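Alpha-/beta-galactoside alpha-2,3-sialyltransferase (Photobacterium phosphoreum, PDB 2ZWI) probably transfers sialic acid from CMP-sialic acid to galactosides in alpha-2,3 linkage, and holds CMP and zinc in the crystal. Local coordinates at residues T285-I290 with I299-P304; L276-H281 with Q289-H294; Q150-S155 with Y160-L165. All coordinates share one frame; numbering follows the deposited sequence. Where two conformers were deposited one is given.

In the fold
Contacts 1 and 2 lie together in the domain of the six-strand parallel sheet, their centres about 7 Å apart, and share Q289 and I290 of helix 287-294. Contact 2 is the core one, an apolar seat of that helix on strand 275-279. Contact 1 is a polar surface contact at the start of the same helix, where two asparagines meet. Their K279, H281, I303 and P304 line the CMP pocket. Contact 3, partly buried and aromatic, belongs to the domain of the seven-strand sheet on the opposite side of the chain's centre; its nearest atoms are about 17 Å from contact 2 and 19 Å from contact 1, and it has no part in the nucleotide site.

Contact 1: T285-I290 with I299-P304; sequences TYNQQI and IYNKIP. With C5P (cytidine-5'-monophosphate), chain C.
N287 and N301 carry this small contact alone, two asparagines pointing at each other from the first turn of helix 287-294 and from the loop after strand 297-299. Their CA atoms stand 8.0 Å apart, so the side chains bridge the gap while the backbones stay separate. They cross at about a right angle, with amide planes 70° apart: the amide end of N287 comes up against the CB and amide of N301 and does not lie flat on it. CG of N301 sits between its backbone N and carbonyl carbon (chi1 75°), which stands the amide up beside N287.

The tighter side is the loop 300-304. A type I turn from Y300 to I303 is closed by I303 N bonding to Y300 O at 3.1 Å, and the carbonyl oxygen of N301 accepts a hydrogen bond from K279 NZ. Further along, P304 packs on CMP, its CA 3.5 Å from O2 of the cytosine and its CB 3.7 Å from O2' of the ribose. The outer side is looser: T285, Q288, Y300 and K302 are exposed, and there CB of K302 rests 3.7 Å above one face of the Y300 ring, toward its rim.

The hydroxyl of Y286, at the N-cap position, lies in hydrogen-bonding contact with the carbonyl oxygens of T242 and A247, tying the helix start to loops near helix 249-259. N287 also touches F278 of strand 275-279, and I299 bonds to F278 through the backbone. The contact thus bridges the start of helix 287-294 and the loop that leads from edge strand 297-299 into helix 305-310.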
# COMPACT_ATOMS: atom_id res chain seq x y z
N THR A 285 5.99 -10.53 16.71
CA THR A 285 6.60 -11.77 17.18
C THR A 285 5.86 -12.36 18.39
O THR A 285 6.32 -13.32 19.01
CB THR A 285 8.13 -11.58 17.45
OG1 THR A 285 8.55 -12.42 18.53
CG2 THR A 285 8.43 -10.15 17.79
N TYR A 286 4.71 -11.78 18.72
CA TYR A 286 3.88 -12.34 19.79
C TYR A 286 2.60 -13.04 19.29
O TYR A 286 1.70 -13.29 20.09
CB TYR A 286 3.55 -11.29 20.88
CG TYR A 286 2.97 -9.95 20.40
CD1 TYR A 286 2.16 -9.87 19.26
CD2 TYR A 286 3.18 -8.79 21.13
CE1 TYR A 286 1.61 -8.65 18.86
CE2 TYR A 286 2.65 -7.58 20.73
CZ TYR A 286 1.87 -7.52 19.59
OH TYR A 286 1.33 -6.32 19.20
N ASN A 287 2.53 -13.36 18.00
CA ASN A 287 1.32 -13.94 17.39
C ASN A 287 0.84 -15.28 17.98
O ASN A 287 -0.37 -15.52 18.08
CB ASN A 287 1.46 -14.10 15.87
CG ASN A 287 1.71 -12.79 15.16
OD1 ASN A 287 2.43 -12.75 14.16
ND2 ASN A 287 1.13 -11.71 15.66
N GLN A 288 1.78 -16.17 18.32
CA GLN A 288 1.40 -17.46 18.90
C GLN A 288 0.65 -17.32 20.24
O GLN A 288 -0.27 -18.09 20.49
CB GLN A 288 2.60 -18.40 19.02
CG GLN A 288 2.21 -19.89 19.12
CD GLN A 288 1.39 -20.38 17.92
OE1 GLN A 288 1.82 -20.25 16.77
NE2 GLN A 288 0.22 -20.93 18.19
N GLN A 289 1.04 -16.34 21.06
CA GLN A 289 0.38 -16.05 22.34
C GLN A 289 -1.11 -15.71 22.16
O GLN A 289 -1.98 -16.21 22.90
CB GLN A 289 1.04 -14.86 23.05
CG GLN A 289 2.50 -15.04 23.46
CD GLN A 289 3.03 -13.86 24.27
OE1 GLN A 289 4.01 -13.98 25.02
NE2 GLN A 289 2.39 -12.72 24.12
N ILE A 290 -1.40 -14.84 21.19
CA ILE A 290 -2.76 -14.43 20.86
C ILE A 290 -3.56 -15.61 20.28
O ILE A 290 -4.67 -15.89 20.75
CB ILE A 290 -2.78 -13.22 19.88
CG1 ILE A 290 -1.92 -12.05 20.40
CG2 ILE A 290 -4.22 -12.76 19.62
CD1 ILE A 290 -1.70 -10.92 19.40
N ILE A 299 -3.43 -17.42 9.87
CA ILE A 299 -2.98 -17.06 8.54
C ILE A 299 -1.57 -16.52 8.74
O ILE A 299 -1.37 -15.54 9.48
CB ILE A 299 -3.89 -15.99 7.87
CG1 ILE A 299 -5.32 -16.53 7.70
CG2 ILE A 299 -3.32 -15.56 6.50
CD1 ILE A 299 -6.33 -15.47 7.26
N TYR A 300 -0.59 -17.19 8.12
CA TYR A 300 0.83 -16.87 8.26
C TYR A 300 1.08 -15.37 8.21
O TYR A 300 0.75 -14.71 7.22
CB TYR A 300 1.63 -17.59 7.16
CG TYR A 300 3.13 -17.46 7.26
CD1 TYR A 300 3.80 -17.49 8.49
CD2 TYR A 300 3.89 -17.35 6.10
CE1 TYR A 300 5.19 -17.39 8.56
CE2 TYR A 300 5.27 -17.27 6.16
CZ TYR A 300 5.91 -17.29 7.37
OH TYR A 300 7.29 -17.19 7.38
N ASN A 301 1.65 -14.82 9.28
CA ASN A 301 1.74 -13.37 9.45
C ASN A 301 2.51 -12.63 8.35
O ASN A 301 2.20 -11.48 8.04
CB ASN A 301 2.26 -12.98 10.85
CG ASN A 301 3.78 -13.20 11.01
OD1 ASN A 301 4.48 -12.32 11.50
ND2 ASN A 301 4.27 -14.37 10.60
N LYS A 302 3.49 -13.31 7.76
CA LYS A 302 4.34 -12.69 6.73
C LYS A 302 3.62 -12.46 5.40
O LYS A 302 4.10 -11.71 4.55
CB LYS A 302 5.62 -13.51 6.51
CG LYS A 302 6.44 -13.72 7.77
CD LYS A 302 6.96 -12.40 8.31
CE LYS A 302 8.10 -12.61 9.31
NZ LYS A 302 8.75 -11.29 9.56
N ILE A 303 2.48 -13.12 5.19
CA ILE A 303 1.69 -12.87 3.98
C ILE A 303 1.09 -11.46 4.06
O ILE A 303 0.30 -11.18 4.97
CB ILE A 303 0.54 -13.88 3.78
CG1 ILE A 303 1.07 -15.31 3.69
CG2 ILE A 303 -0.31 -13.53 2.55
CD1 ILE A 303 0.03 -16.35 4.07
N PRO A 304 1.46 -10.56 3.14
CA PRO A 304 0.79 -9.26 3.20
C PRO A 304 -0.70 -9.42 2.87
O PRO A 304 -1.05 -10.15 1.93
CB PRO A 304 1.52 -8.43 2.13
CG PRO A 304 2.10 -9.44 1.19
CD PRO A 304 2.44 -10.64 2.04
O3P C5P C . -0.54 -2.00 10.10
P C5P C . 0.42 -1.37 9.17
O1P C5P C . -0.13 -0.04 8.76
O2P C5P C . 1.79 -1.40 9.80
O5' C5P C . 0.43 -2.30 7.87
C5' C5P C . 1.43 -2.18 6.86
C4' C5P C . 1.32 -3.41 5.97
O4' C5P C . 1.53 -4.61 6.74
C3' C5P C . -0.08 -3.58 5.39
O3' C5P C . -0.24 -2.84 4.19
C2' C5P C . -0.15 -5.06 5.12
O2' C5P C . 0.66 -5.40 3.99
C1' C5P C . 0.62 -5.63 6.30
N1 C5P C . -0.21 -6.13 7.41
C2 C5P C . -0.78 -7.42 7.28
N3 C5P C . -1.50 -7.94 8.29
C4 C5P C . -1.69 -7.25 9.43
C5 C5P C . -1.14 -5.98 9.59
C6 C5P C . -0.38 -5.44 8.55
O2 C5P C . -0.64 -8.07 6.22
N4 C5P C . -2.41 -7.82 10.43

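Contact 2: L276-H281 with Q289-H294; sequences LFFKGH and QIIDAH. With C5P (cytidine-5'-monophosphate), chain C.
F278 and I291 mark the closest backbone approach, their CA atoms 6.7 Å apart where helix 287-294 packs on strand 275-279; no hydrogen bond joins the two segments. With CG anti to the backbone N (chi1 -179°), the F278 ring reaches toward the helix and meets two successive isoleucines obliquely, each crossing it at about a right angle. I291 takes one side of the rim, its CG1 3.5 Å from F278 CD2. I290 takes the other, its CG2 3.7 Å from F278 CE1 and its CD1 near CZ.

K279 leaves the strand away from the helix, and bends at chi2 and chi4 bring its NZ to the nucleotide. There NZ gives a hydrogen bond to G280 O at 2.8 Å, nearly along the C=O axis, and a weak one to O2 of the cytosine. The base returns a bond from N4 to K279 O at 2.9 Å, bent to 137°. H281 lays CD2 3.5 Å from C5 of the base, while NE2 donates in the ring plane to phosphate O2P at 2.8 Å, 166° at the hydrogen; S283 N holds its ND1.

This beta-alpha-beta unit therefore separates its chemistry: an apolar seam packs the strand against the helix, while K279 at the strand's end meets the cytosine through its carbonyl oxygen and, weakly, through NZ, and H281 in the following loop bonds the phosphate, consistent with recognition of CMP.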
# COMPACT_ATOMS: atom_id res chain seq x y z
N LEU A 276 -13.15 -17.99 13.40
CA LEU A 276 -12.21 -16.92 13.68
C LEU A 276 -10.82 -17.23 13.13
O LEU A 276 -10.27 -18.30 13.39
CB LEU A 276 -12.10 -16.68 15.19
CG LEU A 276 -13.38 -16.42 15.98
CD1 LEU A 276 -12.97 -16.07 17.43
CD2 LEU A 276 -14.24 -15.31 15.34
N PHE A 277 -10.29 -16.27 12.37
CA PHE A 277 -8.98 -16.36 11.77
C PHE A 277 -8.13 -15.24 12.37
O PHE A 277 -8.63 -14.14 12.64
CB PHE A 277 -9.08 -16.16 10.26
CG PHE A 277 -9.64 -17.36 9.50
CD1 PHE A 277 -8.81 -18.13 8.69
CD2 PHE A 277 -10.98 -17.68 9.57
CE1 PHE A 277 -9.32 -19.22 7.98
CE2 PHE A 277 -11.50 -18.78 8.87
CZ PHE A 277 -10.68 -19.54 8.07
N PHE A 278 -6.85 -15.52 12.58
CA PHE A 278 -5.94 -14.49 13.04
C PHE A 278 -4.91 -14.19 11.95
O PHE A 278 -4.16 -15.07 11.55
CB PHE A 278 -5.24 -14.91 14.34
CG PHE A 278 -4.29 -13.86 14.88
CD1 PHE A 278 -4.77 -12.79 15.62
CD2 PHE A 278 -2.92 -13.94 14.62
CE1 PHE A 278 -3.90 -11.80 16.08
CE2 PHE A 278 -2.05 -12.97 15.09
CZ PHE A 278 -2.55 -11.89 15.82
N LYS A 279 -4.90 -12.96 11.47
CA LYS A 279 -3.84 -12.51 10.57
C LYS A 279 -2.90 -11.57 11.31
O LYS A 279 -3.21 -10.39 11.54
CB LYS A 279 -4.42 -11.87 9.30
CG LYS A 279 -3.38 -11.35 8.29
CD LYS A 279 -2.19 -12.30 8.18
CE LYS A 279 -1.18 -11.83 7.15
NZ LYS A 279 -0.38 -10.65 7.56
N GLY A 280 -1.75 -12.11 11.71
CA GLY A 280 -0.75 -11.32 12.43
C GLY A 280 -0.07 -10.29 11.53
O GLY A 280 -0.00 -10.46 10.31
N HIS A 281 0.42 -9.23 12.15
CA HIS A 281 1.23 -8.24 11.47
C HIS A 281 2.55 -8.91 11.06
O HIS A 281 3.09 -9.68 11.84
CB HIS A 281 1.48 -7.06 12.42
CG HIS A 281 2.05 -5.84 11.76
ND1 HIS A 281 3.35 -5.78 11.30
CD2 HIS A 281 1.51 -4.63 11.52
CE1 HIS A 281 3.57 -4.58 10.78
NE2 HIS A 281 2.47 -3.86 10.90
N GLN A 289 1.04 -16.34 21.06
CA GLN A 289 0.38 -16.05 22.34
C GLN A 289 -1.11 -15.71 22.16
O GLN A 289 -1.98 -16.21 22.90
CB GLN A 289 1.04 -14.86 23.05
CG GLN A 289 2.50 -15.04 23.46
CD GLN A 289 3.03 -13.86 24.27
OE1 GLN A 289 4.01 -13.98 25.02
NE2 GLN A 289 2.39 -12.72 24.12
N ILE A 290 -1.40 -14.84 21.19
CA ILE A 290 -2.76 -14.43 20.86
C ILE A 290 -3.56 -15.61 20.28
O ILE A 290 -4.67 -15.89 20.75
CB ILE A 290 -2.78 -13.22 19.88
CG1 ILE A 290 -1.92 -12.05 20.40
CG2 ILE A 290 -4.22 -12.76 19.62
CD1 ILE A 290 -1.70 -10.92 19.40
N ILE A 291 -2.97 -16.29 19.30
CA ILE A 291 -3.61 -17.41 18.59
C ILE A 291 -4.01 -18.55 19.52
O ILE A 291 -5.07 -19.16 19.36
CB ILE A 291 -2.70 -17.96 17.44
CG1 ILE A 291 -2.69 -17.00 16.25
CG2 ILE A 291 -3.16 -19.34 16.96
CD1 ILE A 291 -1.53 -17.24 15.28
N ASP A 292 -3.17 -18.82 20.51
CA ASP A 292 -3.40 -19.91 21.44
C ASP A 292 -4.50 -19.55 22.41
O ASP A 292 -5.38 -20.38 22.70
CB ASP A 292 -2.12 -20.23 22.22
CG ASP A 292 -1.10 -20.99 21.39
OD1 ASP A 292 -1.46 -21.51 20.30
OD2 ASP A 292 0.07 -21.06 21.83
N ALA A 293 -4.47 -18.32 22.91
CA ALA A 293 -5.43 -17.86 23.91
C ALA A 293 -6.86 -17.89 23.38
O ALA A 293 -7.81 -17.93 24.17
CB ALA A 293 -5.07 -16.47 24.41
N HIS A 294 -7.00 -17.89 22.05
CA HIS A 294 -8.32 -17.86 21.42
C HIS A 294 -8.69 -18.97 20.43
O HIS A 294 -9.78 -18.95 19.85
CB HIS A 294 -8.61 -16.47 20.85
CG HIS A 294 -8.87 -15.45 21.90
ND1 HIS A 294 -10.01 -15.47 22.69
CD2 HIS A 294 -8.14 -14.39 22.33
CE1 HIS A 294 -9.97 -14.47 23.55
NE2 HIS A 294 -8.85 -13.80 23.35
O3P C5P C . -0.54 -2.00 10.10
P C5P C . 0.42 -1.37 9.17
O1P C5P C . -0.13 -0.04 8.76
O2P C5P C . 1.79 -1.40 9.80
O5' C5P C . 0.43 -2.30 7.87
C5' C5P C . 1.43 -2.18 6.86
C4' C5P C . 1.32 -3.41 5.97
O4' C5P C . 1.53 -4.61 6.74
C3' C5P C . -0.08 -3.58 5.39
O3' C5P C . -0.24 -2.84 4.19
C2' C5P C . -0.15 -5.06 5.12
O2' C5P C . 0.66 -5.40 3.99
C1' C5P C . 0.62 -5.63 6.30
N1 C5P C . -0.21 -6.13 7.41
C2 C5P C . -0.78 -7.42 7.28
N3 C5P C . -1.50 -7.94 8.29
C4 C5P C . -1.69 -7.25 9.43
C5 C5P C . -1.14 -5.98 9.59
C6 C5P C . -0.38 -5.44 8.55
O2 C5P C . -0.64 -8.07 6.22
N4 C5P C . -2.41 -7.82 10.43

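Contact 3: Q150-S155 with Y160-L165; sequences QPFDNS and YGFSQL
F152 and F162 meet from opposite directions in an oblique aromatic pair: the ring centroids are 6.0 Å apart and the planes inclined at 52°. Only their outer atoms touch. F152 CZ comes 3.9 Å from F162 CE2, near the plane of the F162 ring and at its edge, and CE1 of F152 lies 4.0 Å from F162 CZ. F152 has CG anti to its own nitrogen (chi1 -177°), which carries the ring toward F162.

Behind F162 the chain is braced by Q164, whose NE2 gives a nearly straight hydrogen bond of 2.8 Å to G161 O, in the carbonyl plane on a lone pair; S138 OG is a second partner of that nitrogen. L165 N bonds to F162 O at 2.8 Å. Both phenylalanines also lean on A86 and V90 of helix 86-98, and F162 meets the ring of F109.

Four residues of helix 156-159 separate the segments. The pair lies between helix 128-147 and strand 168-172, in the last part of the long helical connection between the neighbouring parallel strands 104-110 and 168-172 of the Rossmann-like domain's seven-strand sheet in this GT-B fold, far from the nucleotide.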
# COMPACT_ATOMS: atom_id res chain seq x y z
N GLN A 150 19.25 20.45 -2.58
CA GLN A 150 18.50 20.35 -1.32
C GLN A 150 18.08 18.89 -1.09
O GLN A 150 17.89 18.14 -2.05
CB GLN A 150 17.26 21.25 -1.37
CG GLN A 150 16.12 20.70 -2.26
CD GLN A 150 14.74 21.21 -1.90
OE1 GLN A 150 14.54 22.41 -1.74
NE2 GLN A 150 13.78 20.29 -1.78
N PRO A 151 17.93 18.48 0.18
CA PRO A 151 17.41 17.14 0.43
C PRO A 151 15.90 17.08 0.11
O PRO A 151 15.25 18.12 0.02
CB PRO A 151 17.66 16.93 1.93
CG PRO A 151 17.58 18.31 2.49
CD PRO A 151 18.19 19.21 1.44
N PHE A 152 15.36 15.88 -0.06
CA PHE A 152 13.95 15.74 -0.38
C PHE A 152 13.09 15.52 0.87
O PHE A 152 13.25 14.53 1.58
CB PHE A 152 13.71 14.62 -1.41
CG PHE A 152 12.26 14.48 -1.82
CD1 PHE A 152 11.70 15.36 -2.76
CD2 PHE A 152 11.45 13.50 -1.25
CE1 PHE A 152 10.36 15.24 -3.13
CE2 PHE A 152 10.11 13.39 -1.61
CZ PHE A 152 9.57 14.26 -2.55
N ASP A 153 12.20 16.47 1.12
CA ASP A 153 11.23 16.37 2.21
C ASP A 153 9.95 15.71 1.69
O ASP A 153 9.31 16.24 0.79
CB ASP A 153 10.91 17.76 2.77
CG ASP A 153 10.01 17.70 3.99
OD1 ASP A 153 9.26 18.68 4.23
OD2 ASP A 153 10.04 16.67 4.71
N ASN A 154 9.60 14.56 2.26
CA ASN A 154 8.43 13.82 1.77
C ASN A 154 7.08 14.33 2.33
O ASN A 154 6.23 13.57 2.79
CB ASN A 154 8.62 12.30 1.90
CG ASN A 154 8.68 11.82 3.33
OD1 ASN A 154 8.75 12.61 4.28
ND2 ASN A 154 8.62 10.52 3.49
N SER A 155 6.92 15.65 2.30
CA SER A 155 5.67 16.28 2.69
C SER A 155 4.61 16.00 1.62
O SER A 155 4.94 15.61 0.50
CB SER A 155 5.90 17.79 2.82
OG SER A 155 6.31 18.31 1.57
N TYR A 160 3.03 14.37 -3.68
CA TYR A 160 1.95 14.46 -4.67
C TYR A 160 2.13 15.58 -5.71
O TYR A 160 1.18 15.95 -6.41
CB TYR A 160 0.57 14.55 -3.98
CG TYR A 160 0.11 13.25 -3.34
CD1 TYR A 160 -0.26 12.16 -4.13
CD2 TYR A 160 0.02 13.13 -1.95
CE1 TYR A 160 -0.69 10.95 -3.55
CE2 TYR A 160 -0.42 11.94 -1.36
CZ TYR A 160 -0.77 10.85 -2.17
OH TYR A 160 -1.20 9.67 -1.60
N GLY A 161 3.36 16.09 -5.84
CA GLY A 161 3.59 17.27 -6.67
C GLY A 161 4.40 17.07 -7.94
O GLY A 161 4.77 18.05 -8.60
N PHE A 162 4.66 15.81 -8.30
CA PHE A 162 5.54 15.49 -9.44
C PHE A 162 4.92 15.70 -10.81
O PHE A 162 5.65 15.88 -11.80
CB PHE A 162 6.05 14.04 -9.35
CG PHE A 162 7.17 13.83 -8.36
CD1 PHE A 162 8.47 13.62 -8.80
CD2 PHE A 162 6.91 13.82 -6.98
CE1 PHE A 162 9.52 13.42 -7.89
CE2 PHE A 162 7.94 13.61 -6.06
CZ PHE A 162 9.25 13.42 -6.51
N SER A 163 3.58 15.66 -10.91
CA SER A 163 2.92 15.89 -12.22
C SER A 163 3.17 17.31 -12.77
O SER A 163 2.93 17.57 -13.96
CB SER A 163 1.43 15.54 -12.17
OG SER A 163 0.67 16.58 -11.56
N GLN A 164 3.65 18.21 -11.91
CA GLN A 164 4.12 19.53 -12.34
C GLN A 164 5.39 19.44 -13.19
O GLN A 164 5.70 20.35 -13.95
CB GLN A 164 4.37 20.43 -11.12
CG GLN A 164 3.12 20.71 -10.29
CD GLN A 164 3.41 21.39 -8.96
OE1 GLN A 164 3.04 22.55 -8.75
NE2 GLN A 164 4.06 20.67 -8.04
N LEU A 165 6.13 18.34 -13.05
CA LEU A 165 7.44 18.20 -13.70
C LEU A 165 7.50 17.15 -14.79
O LEU A 165 8.23 17.32 -15.77
CB LEU A 165 8.53 17.90 -12.66
CG LEU A 165 9.08 18.97 -11.72
CD1 LEU A 165 9.49 20.22 -12.49
CD2 LEU A 165 8.08 19.31 -10.64